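RIM-binding protein, isoform F (Drosophila melanogaster, PDB 4Z8A) probably helps organise the presynaptic active zone, its third SH3 domain binding a peptide derived from the calcium channel Cacophony. Local coordinates at residues Gly49-Asp52 and Phe56-Gly59. Numbering follows the deposited sequence.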
ATOM      1  N   GLY A  49       9.088   4.677   3.383  1.00 17.64           N
ATOM      2  CA  GLY A  49      10.058   3.881   2.655  1.00 18.70           C
ATOM      3  C   GLY A  49       9.528   3.242   1.381  1.00 17.99           C
ATOM      4  O   GLY A  49       8.507   3.658   0.841  1.00 16.63           O
ATOM      5  N   ASP A  50      10.240   2.219   0.908  1.00 17.25           N
ATOM      6  CA  ASP A  50       9.959   1.569  -0.376  1.00 15.78           C
ATOM      7  C   ASP A  50       8.923   0.449  -0.254  1.00 16.59           C
ATOM      8  O   ASP A  50       8.696  -0.053   0.832  1.00 16.24           O
ATOM      9  CB  ASP A  50      11.232   0.958  -0.970  1.00 26.92           C
ATOM     10  CG  ASP A  50      12.442   1.869  -0.866  1.00 41.27           C
ATOM     11  OD1 ASP A  50      12.301   3.091  -1.063  1.00 37.14           O
ATOM     12  OD2 ASP A  50      13.548   1.347  -0.606  1.00 51.64           O
ATOM     13  N   MET A  51       8.331   0.026  -1.369  1.00 13.55           N
ATOM     14  CA  MET A  51       7.490  -1.171  -1.305  1.00 14.06           C
ATOM     15  C   MET A  51       8.372  -2.381  -1.006  1.00 17.80           C
ATOM     16  O   MET A  51       9.558  -2.392  -1.320  1.00 18.02           O
ATOM     17  CB  MET A  51       6.684  -1.376  -2.599  1.00 22.33           C
ATOM     18  CG  MET A  51       7.447  -1.876  -3.802  1.00 21.88           C
ATOM     19  SD  MET A  51       6.354  -2.331  -5.197  1.00 21.90           S
ATOM     20  CE  MET A  51       5.523  -0.784  -5.557  1.00 17.92           C
ATOM     21  N   ASP A  52       7.801  -3.391  -0.368  1.00 15.87           N
ATOM     22  CA  ASP A  52       8.576  -4.596  -0.087  1.00 14.05           C
ATOM     23  C   ASP A  52       8.603  -5.474  -1.331  1.00 14.74           C
ATOM     24  O   ASP A  52       8.023  -5.126  -2.366  1.00 16.73           O
ATOM     25  CB  ASP A  52       8.036  -5.366   1.156  1.00 18.82           C
ATOM     26  CG  ASP A  52       6.614  -5.913   0.982  1.00 17.27           C
ATOM     27  OD1 ASP A  52       6.155  -6.118  -0.167  1.00 16.89           O
ATOM     28  OD2 ASP A  52       5.971  -6.198   2.032  1.00 17.60           O
ATOM     29  N   PHE A  56       3.936  -4.539  -1.227  1.00 10.60           N
ATOM     30  CA  PHE A  56       3.205  -3.805  -0.193  1.00 10.60           C
ATOM     31  C   PHE A  56       4.007  -2.645   0.382  1.00 14.10           C
ATOM     32  O   PHE A  56       5.229  -2.741   0.523  1.00 12.23           O
ATOM     33  CB  PHE A  56       2.798  -4.752   0.959  1.00 12.21           C
ATOM     34  CG  PHE A  56       1.684  -5.698   0.582  1.00 12.73           C
ATOM     35  CD1 PHE A  56       1.951  -6.829  -0.160  1.00 10.31           C
ATOM     36  CD2 PHE A  56       0.371  -5.417   0.919  1.00 11.27           C
ATOM     37  CE1 PHE A  56       0.929  -7.673  -0.544  1.00 12.15           C
ATOM     38  CE2 PHE A  56      -0.654  -6.266   0.569  1.00 13.06           C
ATOM     39  CZ  PHE A  56      -0.371  -7.391  -0.195  1.00  9.82           C
ATOM     40  N   TYR A  57       3.318  -1.556   0.715  1.00 11.85           N
ATOM     41  CA  TYR A  57       3.957  -0.447   1.439  1.00 12.67           C
ATOM     42  C   TYR A  57       3.628  -0.549   2.909  1.00 10.56           C
ATOM     43  O   TYR A  57       2.529  -0.952   3.242  1.00 12.06           O
ATOM     44  CB  TYR A  57       3.457   0.907   0.969  1.00 10.62           C
ATOM     45  CG  TYR A  57       3.788   1.260  -0.474  1.00 13.11           C
ATOM     46  CD1 TYR A  57       5.084   1.563  -0.850  1.00 17.67           C
ATOM     47  CD2 TYR A  57       2.791   1.338  -1.434  1.00 12.60           C
ATOM     48  CE1 TYR A  57       5.389   1.915  -2.166  1.00 16.46           C
ATOM     49  CE2 TYR A  57       3.090   1.677  -2.744  1.00 12.40           C
ATOM     50  CZ  TYR A  57       4.389   1.953  -3.100  1.00 15.51           C
ATOM     51  OH  TYR A  57       4.686   2.312  -4.404  1.00 17.62           O
ATOM     52  N   MET A  58       4.530  -0.097   3.775  1.00 10.50           N
ATOM     53  CA  MET A  58       4.139   0.159   5.170  1.00 14.54           C
ATOM     54  C   MET A  58       3.416   1.500   5.236  1.00 12.36           C
ATOM     55  O   MET A  58       3.987   2.507   4.865  1.00 14.40           O
ATOM     56  CB  MET A  58       5.344   0.187   6.094  1.00 15.34           C
ATOM     57  CG  MET A  58       4.977   0.613   7.536  1.00 20.26           C
ATOM     58  SD  MET A  58       3.783  -0.497   8.342  1.00 26.79           S
ATOM     59  CE  MET A  58       4.636  -2.075   8.247  1.00 26.45           C
ATOM     60  N   GLY A  59       2.164   1.506   5.690  1.00 12.43           N
ATOM     61  CA  GLY A  59       1.370   2.717   5.689  1.00 13.18           C
ATOM     62  C   GLY A  59       0.763   3.057   7.040  1.00 15.49           C
ATOM     63  O   GLY A  59       0.694   2.220   7.936  1.00 13.22           O
TER
HETATM   64  O   HOH W   1       6.832   0.899   2.508  1.00 19.30           O
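D52 and F56 are tied together by two hydrogen bonds that run in opposite directions. The N-H of D52 donates to O of F56 at 2.8 Å, and the N-H of F56 donates to OD1 of D52, 2.9 Å away and nearly straight. That second donor arrives from above the carboxylate, 53° out of its plane. With CG set between the backbone N and the carbonyl carbon (chi1 64°), the end of the short aspartate side chain comes close to F56, with OD2 alongside its CB at 3.6 Å. The O of F56 also receives a weaker CA-H contact from M51.

One residue earlier, M51 lies against Y57: its CB packs 3.6 Å from CE1 of the ring, and the bend at the end of the chain brings CE back to 3.4 Å from OH. A long, unbranched, bendable side chain suits this place, since CB can rest against the ring while the CE methyl reaches the hydroxyl. Farther from the turn, the chains diverge, and a water bridges them, donating to O of D50 (2.7 Å) and accepting from N of M58 (2.8 Å) at the in-plane edge of the Y57 ring.

D52 OD1 also accepts a hydrogen bond from N of D54, so one carboxylate oxygen organises the turn as well as the strand start. Replacing D52 by an alanine would remove the carboxylate, and the amide N atoms of F56 and D54 would probably lose their shared acceptor, leaving the turn freer to move. The ring of F56, whose backbone D52 holds, offers an aromatic surface to the bound peptide: it makes a cation-pi contact with a basic side chain and packs on the peptide backbone, standing where SH3 domains usually carry the conserved ligand-binding tryptophan. The arrangement is that of the SH3 n-Src loop, which joins strands 44-48 and 56-61 beside the ligand-binding surface.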